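Local coordinates for protein D-alanyl-d-alanine carboxypeptidase DACD (Escherichia coli, PDB 5FSR) that removes the terminal D-alanine from peptidoglycan precursor peptides as a penicillin-binding serine carboxypeptidase in cell-wall biogenesis, at residues A[107-112]-A[127-132]; A[134-139]-A[168-173]; A[89-94]-A[115-120]; A[122-127]-A[200-205]. One frame throughout, in Å; residues are numbered along the deposited sequence.

Interaction 1 of 4, residues A[107-112]-A[127-132]; sequences SLMFLK and IVDSGN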
loop_
_atom_site.group_PDB
_atom_site.type_symbol
_atom_site.label_atom_id
_atom_site.label_comp_id
_atom_site.label_asym_id
_atom_site.label_seq_id
_atom_site.Cartn_x
_atom_site.Cartn_y
_atom_site.Cartn_z
ATOM N N SER A 107 -16.435 9.648 8.078
ATOM C CA SER A 107 -15.305 10.381 8.636
ATOM C C SER A 107 -15.009 11.631 7.804
ATOM O O SER A 107 -15.069 11.598 6.568
ATOM C CB SER A 107 -14.072 9.472 8.721
ATOM O OG SER A 107 -13.735 8.946 7.446
ATOM N N LEU A 108 -14.668 12.728 8.491
ATOM C CA LEU A 108 -14.573 14.044 7.859
ATOM C C LEU A 108 -13.361 14.849 8.353
ATOM O O LEU A 108 -12.870 14.652 9.474
ATOM C CB LEU A 108 -15.867 14.814 8.116
ATOM C CG LEU A 108 -17.183 14.283 7.509
ATOM C CD1 LEU A 108 -18.358 15.027 8.110
ATOM C CD2 LEU A 108 -17.223 14.405 5.993
ATOM N N MET A 109 -12.855 15.723 7.488
ATOM C CA MET A 109 -11.929 16.779 7.882
ATOM C C MET A 109 -12.687 17.985 8.451
ATOM O O MET A 109 -12.093 18.840 9.129
ATOM C CB MET A 109 -11.148 17.212 6.642
ATOM C CG MET A 109 -9.941 18.088 6.876
ATOM S SD MET A 109 -9.123 18.359 5.304
ATOM C CE MET A 109 -7.835 19.416 5.905
ATOM N N PHE A 110 -13.983 18.066 8.122
ATOM C CA PHE A 110 -14.892 19.148 8.547
ATOM C C PHE A 110 -14.477 20.458 7.881
ATOM O O PHE A 110 -14.205 21.470 8.538
ATOM C CB PHE A 110 -15.011 19.280 10.077
ATOM C CG PHE A 110 -15.573 18.062 10.749
ATOM C CD1 PHE A 110 -16.899 17.716 10.578
ATOM C CD2 PHE A 110 -14.790 17.272 11.583
ATOM C CE1 PHE A 110 -17.439 16.591 11.206
ATOM C CE2 PHE A 110 -15.321 16.126 12.207
ATOM C CZ PHE A 110 -16.647 15.786 12.015
ATOM N N LEU A 111 -14.447 20.399 6.554
ATOM C CA LEU A 111 -14.228 21.559 5.705
ATOM C C LEU A 111 -15.554 22.293 5.512
ATOM O O LEU A 111 -16.604 21.679 5.496
ATOM C CB LEU A 111 -13.725 21.089 4.332
ATOM C CG LEU A 111 -12.419 20.339 4.229
ATOM C CD1 LEU A 111 -12.227 19.836 2.807
ATOM C CD2 LEU A 111 -11.236 21.192 4.666
ATOM N N LYS A 112 -15.487 23.598 5.320
ATOM C CA LYS A 112 -16.671 24.411 5.028
ATOM C C LYS A 112 -16.503 25.060 3.660
ATOM O O LYS A 112 -15.402 25.394 3.269
ATOM C CB LYS A 112 -16.886 25.451 6.108
ATOM C CG LYS A 112 -18.113 26.322 5.899
ATOM N N ILE A 127 -5.725 11.333 4.700
ATOM C CA ILE A 127 -4.915 10.230 5.192
ATOM C C ILE A 127 -5.190 10.039 6.680
ATOM O O ILE A 127 -5.644 8.950 7.119
ATOM C CB ILE A 127 -3.442 10.459 4.866
ATOM C CG1 ILE A 127 -3.252 10.236 3.362
ATOM C CG2 ILE A 127 -2.570 9.497 5.648
ATOM C CD1 ILE A 127 -1.892 10.588 2.809
ATOM N N VAL A 128 -4.975 11.114 7.440
ATOM C CA VAL A 128 -5.054 11.037 8.888
ATOM C C VAL A 128 -6.510 10.943 9.366
ATOM O O VAL A 128 -6.827 10.118 10.246
ATOM C CB VAL A 128 -4.298 12.191 9.560
ATOM C CG1 VAL A 128 -4.420 12.083 11.072
ATOM C CG2 VAL A 128 -2.827 12.199 9.141
ATOM N N ASP A 129 -7.391 11.765 8.799
ATOM C CA ASP A 129 -8.829 11.712 9.167
ATOM C C ASP A 129 -9.635 10.731 8.340
ATOM O O ASP A 129 -10.762 10.442 8.715
ATOM C CB ASP A 129 -9.527 13.088 9.081
ATOM C CG ASP A 129 -8.868 14.133 9.932
ATOM O OD1 ASP A 129 -8.076 13.736 10.802
ATOM O OD2 ASP A 129 -9.137 15.353 9.726
ATOM N N SER A 130 -9.101 10.278 7.210
ATOM C CA SER A 130 -9.873 9.507 6.229
ATOM C C SER A 130 -11.066 10.335 5.745
ATOM O O SER A 130 -12.179 9.842 5.689
ATOM C CB SER A 130 -10.313 8.124 6.776
ATOM O OG SER A 130 -10.945 7.368 5.731
ATOM N N GLY A 131 -10.800 11.597 5.397
ATOM C CA GLY A 131 -11.844 12.615 5.212
ATOM C C GLY A 131 -12.481 12.476 3.868
ATOM O O GLY A 131 -11.803 12.605 2.820
ATOM N N ASN A 132 -13.775 12.177 3.874
ATOM C CA ASN A 132 -14.519 12.000 2.632
ATOM C C ASN A 132 -14.727 13.332 1.904
ATOM O O ASN A 132 -14.630 13.396 0.680
ATOM C CB ASN A 132 -15.820 11.235 2.880
ATOM C CG ASN A 132 -15.561 9.799 3.291
ATOM O OD1 ASN A 132 -14.849 9.070 2.600
ATOM N ND2 ASN A 132 -16.113 9.388 4.408
#
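Ser107 sets its hydroxymethyl group against the backbone of Asp129 and Ser130. Ser107 OG gives a short hydrogen bond to Ser130 O (2.5 Å), arriving from above the carbonyl plane. With chi1 at 57°, OG sits between its own backbone N and carbonyl carbon, and Ser107 CB is left 3.4 Å from Asp129 O. The carbonyl of the same residue is used as well: Asn132 N donates to Ser107 O at 3.0 Å, in a nearly straight bond (172°). Gly131, the N-cap of the next helix, passes close by, its CA 4.1 Å from Leu108 CA. Further along, the side chains of Met109 and Asp129 cross at about a right angle, with Asp129 OD2 3.6 Å from Met109 CA. Asn132 ND2 is bonded to Ser106 OG. Ser130, Gly131 and Asn132 form the SxN motif of penicillin-binding proteins. Ser130 is an active-site residue by similarity, and its OG is hydrogen-bonded to Lys67. Around the contact, Asp133 of helix 132-143 accepts the N-H groups of Met109 and Leu111. Met109 packs on Trp210 of strand 207-210, and Asp129 touches Gln215 of strand 213-216.

Interaction 2 of 4, residues A[134-139]-A[168-173]; sequences ACVALA and ETVHGL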
loop_
_atom_site.group_PDB
_atom_site.type_symbol
_atom_site.label_atom_id
_atom_site.label_comp_id
_atom_site.label_asym_id
_atom_site.label_seq_id
_atom_site.Cartn_x
_atom_site.Cartn_y
_atom_site.Cartn_z
ATOM N N ALA A 134 -12.591 15.797 2.102
ATOM C CA ALA A 134 -11.269 16.080 1.532
ATOM C C ALA A 134 -11.036 15.421 0.164
ATOM O O ALA A 134 -10.381 15.990 -0.709
ATOM C CB ALA A 134 -10.205 15.668 2.511
ATOM N N CYS A 135 -11.591 14.224 -0.022
ATOM C CA CYS A 135 -11.494 13.481 -1.294
ATOM C C CYS A 135 -12.198 14.273 -2.387
ATOM O O CYS A 135 -11.662 14.492 -3.466
ATOM C CB CYS A 135 -12.137 12.077 -1.193
ATOM S SG CYS A 135 -11.315 10.873 -0.110
ATOM N N VAL A 136 -13.412 14.698 -2.087
ATOM C CA VAL A 136 -14.175 15.464 -3.079
ATOM C C VAL A 136 -13.433 16.750 -3.494
ATOM O O VAL A 136 -13.367 17.058 -4.683
ATOM C CB VAL A 136 -15.569 15.774 -2.565
ATOM C CG1 VAL A 136 -16.279 16.789 -3.467
ATOM C CG2 VAL A 136 -16.355 14.464 -2.449
ATOM N N ALA A 137 -12.865 17.458 -2.520
ATOM C CA ALA A 137 -12.214 18.738 -2.791
ATOM C C ALA A 137 -10.934 18.552 -3.599
ATOM O O ALA A 137 -10.642 19.368 -4.507
ATOM C CB ALA A 137 -11.938 19.488 -1.508
ATOM N N LEU A 138 -10.180 17.491 -3.276
ATOM C CA LEU A 138 -9.006 17.147 -4.039
ATOM C C LEU A 138 -9.402 16.694 -5.450
ATOM O O LEU A 138 -8.754 17.047 -6.417
ATOM C CB LEU A 138 -8.190 16.028 -3.330
ATOM C CG LEU A 138 -7.402 16.420 -2.087
ATOM C CD1 LEU A 138 -6.993 15.163 -1.322
ATOM C CD2 LEU A 138 -6.176 17.249 -2.442
ATOM N N ALA A 139 -10.445 15.880 -5.553
ATOM C CA ALA A 139 -10.942 15.427 -6.850
ATOM C C ALA A 139 -11.311 16.585 -7.761
ATOM O O ALA A 139 -10.790 16.683 -8.892
ATOM C CB ALA A 139 -12.124 14.464 -6.710
ATOM N N GLU A 168 -15.821 3.250 -8.399
ATOM C CA GLU A 168 -16.952 4.106 -8.811
ATOM C C GLU A 168 -16.971 5.499 -8.188
ATOM O O GLU A 168 -17.402 6.416 -8.835
ATOM C CB GLU A 168 -18.294 3.435 -8.514
ATOM C CG GLU A 168 -18.626 2.287 -9.443
ATOM C CD GLU A 168 -20.003 1.719 -9.183
ATOM O OE1 GLU A 168 -20.329 1.477 -7.990
ATOM O OE2 GLU A 168 -20.760 1.523 -10.175
ATOM N N THR A 169 -16.535 5.669 -6.941
ATOM C CA THR A 169 -16.611 6.985 -6.274
ATOM C C THR A 169 -15.259 7.347 -5.720
ATOM O O THR A 169 -14.468 6.458 -5.520
ATOM C CB THR A 169 -17.648 6.970 -5.139
ATOM O OG1 THR A 169 -17.354 5.914 -4.191
ATOM C CG2 THR A 169 -19.022 6.776 -5.738
ATOM N N VAL A 170 -15.037 8.646 -5.442
ATOM C CA VAL A 170 -13.712 9.176 -4.994
ATOM C C VAL A 170 -13.316 8.856 -3.530
ATOM O O VAL A 170 -12.211 9.178 -3.103
ATOM C CB VAL A 170 -13.612 10.735 -5.136
ATOM C CG1 VAL A 170 -13.847 11.169 -6.571
ATOM C CG2 VAL A 170 -14.554 11.454 -4.180
ATOM N N HIS A 171 -14.245 8.319 -2.762
ATOM C CA HIS A 171 -14.060 8.039 -1.353
ATOM C C HIS A 171 -14.508 6.622 -0.918
ATOM O O HIS A 171 -14.366 6.293 0.247
ATOM C CB HIS A 171 -14.848 9.084 -0.522
ATOM C CG HIS A 171 -16.128 9.528 -1.153
ATOM N ND1 HIS A 171 -17.154 8.659 -1.441
ATOM C CD2 HIS A 171 -16.537 10.749 -1.578
ATOM C CE1 HIS A 171 -18.147 9.320 -2.008
ATOM N NE2 HIS A 171 -17.809 10.595 -2.080
ATOM N N GLY A 172 -15.095 5.825 -1.817
ATOM C CA GLY A 172 -15.567 4.474 -1.498
ATOM C C GLY A 172 -16.972 4.379 -0.955
ATOM O O GLY A 172 -17.573 3.294 -0.914
ATOM N N LEU A 173 -17.506 5.499 -0.492
ATOM C CA LEU A 173 -18.928 5.597 -0.153
ATOM C C LEU A 173 -19.852 5.442 -1.364
ATOM O O LEU A 173 -19.436 5.682 -2.498
ATOM C CB LEU A 173 -19.231 6.922 0.559
ATOM C CG LEU A 173 -18.435 7.391 1.788
ATOM C CD1 LEU A 173 -18.654 8.890 1.938
ATOM C CD2 LEU A 173 -18.847 6.624 3.041
#
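Residues 134-139 are a piece of regular helix, and 168-173 is a loop that comes up against it. The two backbones are closest at Cys135 and His171, whose CA atoms are 6.0 Å apart. No hydrogen bond joins the segments, so the contact rests on side-chain packing.

Val170 points at the helix and splits its two methyls between neighbours. Val170 CG1 meets Ala139 CB at 3.7 Å. Val170 CG2 touches both Cys135 CB and Val136 CG2, 3.9 Å from each. The Val136 and Val170 side chains cross at about a right angle. Helix 132-143 starts within the SxN motif and belongs to the helical part of the penicillin-binding fold. Here its Cys135 faces both the loop and helix 66-79, where it touches Lys67, the proton acceptor by similarity, and Thr70.

Cys135 CB lies 3.5 Å from Val170 O, and that oxygen takes a hydrogen bond from Thr70 OG1. On the next residue, His171 CB packs against Cys135 SG at 4.0 Å. The His171 ring lies alongside Val136, pointing the same way. Val136 CG2 meets the ring at its edge, 3.8 Å from His171 CD2. Leu173 CD1 rests over one face of this imidazole. Within the loop, Thr169 OG1 donates to Leu173 O at 2.7 Å, in the carbonyl plane, and closes the turn around Gly172. Beside the contact, Phe149 of helix 146-159 packs on both Val170 and Ala139.

Interaction 3 of 4, residues A[89-94]-A[115-120]; sequences VTVGRD and DRVSVR
Val89 O is held by two groups of the facing strand. Val117 N donates to Val89 O at 2.8 Å, and the CA-H of Arg116 adds a weaker contact, with Arg116 CA 3.2 Å from Val89 O. The return bond, Val89 N to Val117 O, is the shortest across the contact at 2.6 Å. Val89 and Val117 are therefore a hydrogen-bonded pair of antiparallel strands, and Thr90 with Arg116 is the non-hydrogen-bonded pair beside it. Asp115 O is used in the same double way. Asp115 O accepts from Val91 N at 2.9 Å and meets the CA-H of Thr90.

The side chains of the paired residues divide between the two faces of this small sheet. On the face of Val89 and Val117, Val89 CG2 reaches Val119 CG2 at 4.0 Å. On the other face, Thr90 and Arg116 are exposed. The Arg116 chain bends at chi3 (58°) and brings Arg116 NH1 to 3.5 Å from Thr90 OG1, an oblique approach to the guanidinium. Beyond the strand, Val91 CG2 lies 3.8 Å from Asp115 CB. These two side chains run side by side and point the same way. Asp115 OD2 accepts the backbone N-H of Lys112.

Strand 116-118 runs straight into helix 119-127. Ser118 is the N-cap of that helix and bonds Asp121 N through OG. Tyr141 of helix 132-143 packs on Val89 and Val119. The chemistry is split accordingly: backbone bonds fix the register of the strands, valines turn one face inward, and polar chains take the other.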
loop_
_atom_site.group_PDB
_atom_site.type_symbol
_atom_site.label_atom_id
_atom_site.label_comp_id
_atom_site.label_asym_id
_atom_site.label_seq_id
_atom_site.Cartn_x
_atom_site.Cartn_y
_atom_site.Cartn_z
ATOM N N VAL A 89 -6.511 25.575 -2.352
ATOM C CA VAL A 89 -7.678 25.024 -2.967
ATOM C C VAL A 89 -8.883 25.598 -2.259
ATOM O O VAL A 89 -8.882 25.791 -1.029
ATOM C CB VAL A 89 -7.622 23.473 -2.876
ATOM C CG1 VAL A 89 -8.943 22.838 -3.279
ATOM C CG2 VAL A 89 -6.479 22.953 -3.764
ATOM N N THR A 90 -9.932 25.855 -3.026
ATOM C CA THR A 90 -11.129 26.411 -2.449
ATOM C C THR A 90 -12.166 25.313 -2.410
ATOM O O THR A 90 -12.340 24.582 -3.384
ATOM C CB THR A 90 -11.616 27.654 -3.213
ATOM O OG1 THR A 90 -10.486 28.465 -3.560
ATOM C CG2 THR A 90 -12.575 28.462 -2.327
ATOM N N VAL A 91 -12.832 25.196 -1.264
ATOM C CA VAL A 91 -13.752 24.110 -0.983
ATOM C C VAL A 91 -15.084 24.548 -1.587
ATOM O O VAL A 91 -15.602 25.562 -1.177
ATOM C CB VAL A 91 -13.889 23.908 0.559
ATOM C CG1 VAL A 91 -14.881 22.811 0.922
ATOM C CG2 VAL A 91 -12.556 23.563 1.190
ATOM N N GLY A 92 -15.607 23.807 -2.567
ATOM C CA GLY A 92 -16.973 23.960 -3.068
ATOM C C GLY A 92 -17.977 23.334 -2.106
ATOM O O GLY A 92 -17.589 22.703 -1.121
ATOM N N ARG A 93 -19.269 23.538 -2.366
ATOM C CA ARG A 93 -20.336 22.963 -1.526
ATOM C C ARG A 93 -20.401 21.451 -1.659
ATOM O O ARG A 93 -20.915 20.782 -0.776
ATOM C CB ARG A 93 -21.724 23.595 -1.807
ATOM C CG ARG A 93 -22.260 23.423 -3.210
ATOM C CD ARG A 93 -23.761 23.655 -3.313
ATOM N NE ARG A 93 -24.159 23.149 -4.630
ATOM C CZ ARG A 93 -24.041 23.808 -5.788
ATOM N NH1 ARG A 93 -23.629 25.093 -5.833
ATOM N NH2 ARG A 93 -24.356 23.169 -6.927
ATOM N N ASP A 94 -19.981 20.948 -2.816
ATOM C CA ASP A 94 -19.480 19.558 -3.001
ATOM C C ASP A 94 -18.764 18.893 -1.805
ATOM O O ASP A 94 -19.038 17.759 -1.458
ATOM C CB ASP A 94 -18.466 19.568 -4.168
ATOM C CG ASP A 94 -19.116 19.364 -5.478
ATOM O OD1 ASP A 94 -20.223 19.932 -5.652
ATOM O OD2 ASP A 94 -18.539 18.620 -6.321
ATOM N N ASP A 115 -13.740 27.723 2.452
ATOM C CA ASP A 115 -12.432 27.463 3.036
ATOM C C ASP A 115 -11.372 27.317 1.937
ATOM O O ASP A 115 -11.572 26.618 0.942
ATOM C CB ASP A 115 -12.421 26.190 3.892
ATOM C CG ASP A 115 -13.011 26.382 5.274
ATOM O OD1 ASP A 115 -13.349 27.527 5.711
ATOM O OD2 ASP A 115 -13.136 25.326 5.927
ATOM N N ARG A 116 -10.249 27.980 2.170
ATOM C CA ARG A 116 -9.107 27.964 1.302
ATOM C C ARG A 116 -8.006 27.156 2.019
ATOM O O ARG A 116 -7.495 27.577 3.070
ATOM C CB ARG A 116 -8.683 29.399 0.989
ATOM C CG ARG A 116 -9.588 30.057 -0.063
ATOM C CD ARG A 116 -9.290 31.544 -0.320
ATOM N NE ARG A 116 -7.907 31.812 -0.750
ATOM C CZ ARG A 116 -7.395 31.550 -1.973
ATOM N NH1 ARG A 116 -8.145 31.047 -2.967
ATOM N NH2 ARG A 116 -6.113 31.824 -2.226
ATOM N N VAL A 117 -7.655 26.004 1.440
ATOM C CA VAL A 117 -6.822 24.981 2.107
ATOM C C VAL A 117 -5.729 24.476 1.142
ATOM O O VAL A 117 -5.968 24.358 -0.074
ATOM C CB VAL A 117 -7.693 23.778 2.547
ATOM C CG1 VAL A 117 -6.882 22.740 3.329
ATOM C CG2 VAL A 117 -8.873 24.254 3.375
ATOM N N SER A 118 -4.542 24.183 1.689
ATOM C CA SER A 118 -3.439 23.629 0.889
ATOM C C SER A 118 -3.799 22.227 0.402
ATOM O O SER A 118 -4.650 21.568 1.004
ATOM C CB SER A 118 -2.055 23.679 1.616
ATOM O OG SER A 118 -2.046 23.111 2.915
ATOM N N VAL A 119 -3.220 21.828 -0.736
ATOM C CA VAL A 119 -3.162 20.422 -1.156
ATOM C C VAL A 119 -2.574 19.562 -0.028
ATOM O O VAL A 119 -3.134 18.538 0.294
ATOM C CB VAL A 119 -2.389 20.243 -2.493
ATOM C CG1 VAL A 119 -1.935 18.800 -2.709
ATOM C CG2 VAL A 119 -3.264 20.658 -3.668
ATOM N N ARG A 120 -1.484 20.010 0.588
ATOM C CA ARG A 120 -0.894 19.328 1.738
ATOM C C ARG A 120 -1.855 19.051 2.882
ATOM O O ARG A 120 -1.921 17.901 3.366
ATOM C CB ARG A 120 0.292 20.130 2.270
ATOM C CG ARG A 120 1.180 19.371 3.246
ATOM C CD ARG A 120 2.262 20.223 3.871
ATOM N NE ARG A 120 2.928 21.084 2.894
ATOM C CZ ARG A 120 3.961 20.753 2.114
ATOM N NH1 ARG A 120 4.512 19.532 2.162
ATOM N NH2 ARG A 120 4.484 21.662 1.282
#

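Interaction 4 of 4, residues A[122-127]-A[200-205]; sequences LSRGLI and YHMYSE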
loop_
_atom_site.group_PDB
_atom_site.type_symbol
_atom_site.label_atom_id
_atom_site.label_comp_id
_atom_site.label_asym_id
_atom_site.label_seq_id
_atom_site.Cartn_x
_atom_site.Cartn_y
_atom_site.Cartn_z
ATOM N N LEU A 122 -5.143 19.168 2.762
ATOM C CA LEU A 122 -6.190 18.283 2.265
ATOM C C LEU A 122 -5.718 16.768 2.224
ATOM O O LEU A 122 -6.491 15.856 2.524
ATOM C CB LEU A 122 -6.662 18.732 0.875
ATOM C CG LEU A 122 -7.576 19.950 0.724
ATOM C CD1 LEU A 122 -7.607 20.472 -0.712
ATOM C CD2 LEU A 122 -8.989 19.619 1.193
ATOM N N SER A 123 -4.475 16.546 1.797
ATOM C CA SER A 123 -3.814 15.229 1.837
ATOM C C SER A 123 -3.740 14.689 3.273
ATOM O O SER A 123 -3.990 13.541 3.514
ATOM C CB SER A 123 -2.418 15.300 1.195
ATOM O OG SER A 123 -2.486 15.809 -0.127
ATOM N N ARG A 124 -3.475 15.551 4.246
ATOM C CA ARG A 124 -3.521 15.103 5.654
ATOM C C ARG A 124 -4.941 14.723 6.106
ATOM O O ARG A 124 -5.131 13.698 6.726
ATOM C CB ARG A 124 -2.921 16.159 6.586
ATOM C CG ARG A 124 -1.463 16.501 6.306
ATOM C CD ARG A 124 -0.813 17.131 7.536
ATOM N NE ARG A 124 0.402 17.863 7.131
ATOM C CZ ARG A 124 0.810 19.048 7.583
ATOM N NH1 ARG A 124 0.103 19.753 8.485
ATOM N NH2 ARG A 124 1.954 19.556 7.108
ATOM N N GLY A 125 -5.925 15.539 5.761
ATOM C CA GLY A 125 -7.328 15.202 6.036
ATOM C C GLY A 125 -7.786 13.872 5.443
ATOM O O GLY A 125 -8.519 13.121 6.067
ATOM N N LEU A 126 -7.391 13.623 4.204
ATOM C CA LEU A 126 -7.592 12.319 3.517
ATOM C C LEU A 126 -6.975 11.166 4.312
ATOM O O LEU A 126 -7.621 10.177 4.606
ATOM C CB LEU A 126 -6.949 12.362 2.122
ATOM C CG LEU A 126 -6.794 11.068 1.292
ATOM C CD1 LEU A 126 -8.136 10.662 0.734
ATOM C CD2 LEU A 126 -5.804 11.248 0.167
ATOM N N ILE A 127 -5.725 11.333 4.700
ATOM C CA ILE A 127 -4.915 10.230 5.192
ATOM C C ILE A 127 -5.190 10.039 6.680
ATOM O O ILE A 127 -5.644 8.950 7.119
ATOM C CB ILE A 127 -3.442 10.459 4.866
ATOM C CG1 ILE A 127 -3.252 10.236 3.362
ATOM C CG2 ILE A 127 -2.570 9.497 5.648
ATOM C CD1 ILE A 127 -1.892 10.588 2.809
ATOM N N TYR A 200 4.004 9.644 1.357
ATOM C CA TYR A 200 3.851 8.413 2.117
ATOM C C TYR A 200 3.982 8.706 3.612
ATOM O O TYR A 200 3.241 8.122 4.389
ATOM C CB TYR A 200 4.819 7.269 1.690
ATOM C CG TYR A 200 4.615 6.059 2.581
ATOM C CD1 TYR A 200 3.398 5.398 2.598
ATOM C CD2 TYR A 200 5.599 5.637 3.488
ATOM C CE1 TYR A 200 3.163 4.333 3.445
ATOM C CE2 TYR A 200 5.368 4.561 4.358
ATOM C CZ TYR A 200 4.161 3.902 4.318
ATOM O OH TYR A 200 3.870 2.822 5.153
ATOM N N HIS A 201 4.926 9.581 4.000
ATOM C CA HIS A 201 5.166 9.920 5.416
ATOM C C HIS A 201 3.908 10.359 6.182
ATOM O O HIS A 201 3.785 10.079 7.363
ATOM C CB HIS A 201 6.253 10.990 5.583
ATOM C CG HIS A 201 6.821 11.039 6.965
ATOM N ND1 HIS A 201 6.336 11.878 7.939
ATOM C CD2 HIS A 201 7.795 10.303 7.554
ATOM C CE1 HIS A 201 7.000 11.680 9.063
ATOM N NE2 HIS A 201 7.890 10.728 8.856
ATOM N N MET A 202 2.952 10.975 5.496
ATOM C CA MET A 202 1.690 11.383 6.116
ATOM C C MET A 202 0.877 10.205 6.641
ATOM O O MET A 202 -0.028 10.419 7.476
ATOM C CB MET A 202 0.819 12.185 5.141
ATOM C CG MET A 202 1.380 13.518 4.682
ATOM S SD MET A 202 0.228 14.327 3.542
ATOM C CE MET A 202 0.926 15.973 3.497
ATOM N N TYR A 203 1.166 8.972 6.182
ATOM C CA TYR A 203 0.515 7.779 6.753
ATOM C C TYR A 203 0.956 7.506 8.155
ATOM O O TYR A 203 0.204 6.932 8.900
ATOM C CB TYR A 203 0.658 6.507 5.884
ATOM C CG TYR A 203 -0.277 6.487 4.684
ATOM C CD1 TYR A 203 -1.539 5.950 4.785
ATOM C CD2 TYR A 203 0.102 7.019 3.472
ATOM C CE1 TYR A 203 -2.400 5.943 3.707
ATOM C CE2 TYR A 203 -0.759 7.022 2.407
ATOM C CZ TYR A 203 -2.002 6.480 2.531
ATOM O OH TYR A 203 -2.860 6.442 1.451
ATOM N N SER A 204 2.131 7.975 8.532
ATOM C CA SER A 204 2.600 7.852 9.894
ATOM C C SER A 204 2.210 8.990 10.861
ATOM O O SER A 204 2.530 8.886 12.052
ATOM C CB SER A 204 4.117 7.768 9.877
ATOM O OG SER A 204 4.688 9.023 9.516
ATOM N N GLU A 205 1.584 10.078 10.401
ATOM C CA GLU A 205 1.260 11.187 11.341
ATOM C C GLU A 205 0.123 10.752 12.247
ATOM O O GLU A 205 -0.871 10.217 11.800
ATOM C CB GLU A 205 0.933 12.478 10.601
ATOM C CG GLU A 205 2.092 12.998 9.779
ATOM C CD GLU A 205 1.712 14.070 8.754
ATOM O OE1 GLU A 205 0.583 14.645 8.776
ATOM O OE2 GLU A 205 2.577 14.353 7.901
#
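The last turns of helix 119-127 meet the 200-205 segment at two points, with CA atoms 6.2 Å apart at Ile127 and Tyr203 and 6.4 Å apart at Arg124 and Met202. Ile127 carries much of the contact. Ile127 CG2 sits over one face of the Tyr203 ring, 3.9 Å from the centroid, in a CH-pi contact. This methyl is anti to the backbone N, while Ile127 CD1 on the other branch lies 3.9 Å from Met202 CB. Met202 runs extended beyond CG and crosses Arg124 at about a right angle. Met202 SD touches Ser123 CB (3.7 Å), and Met202 CE lies against Arg124 CG (3.7 Å). Arg124 also faces Glu205. The pair is a long salt bridge, Arg124 NE to Glu205 OE1 3.6 Å, and the oxygen stands well out of the guanidinium plane. It is therefore an attraction of charges with no N-H aimed at the carboxylate. Ser123 OG bonds back to Val119 O. Tyr203 also touches Leu68 of helix 66-79 and Ile192 of helix 182-193. Helix 119-127 thus packs on the end region of helix 197-201, in the helical part of the penicillin-binding fold. The side chains of Tyr203 and Lys233, a substrate-binding residue by similarity, are about 5 Å apart.

In the fold
Interaction 1 contains Ser130, an active-site residue by similarity, which lies near Lys67 and Lys233. The other three each touch it; helices 119-127 and 132-143, consecutive in the chain, carry parts of them. Interactions 1 and 4 share Ile127, and their centres are 11 Å apart. Gly131 N probably bonds Gly125 O at 2.8 Å. The centres of interactions 1 and 2 are also 11 Å apart, and Asn132 OD1 touches His171 CB at 3.1 Å. Interaction 3 lies away from the annotated sites but reaches interaction 1 through Leu111 on Val91 and Val117. Leu122 joins interactions 3 and 4 from the same helix, and Leu126 meets Cys135 of interaction 2.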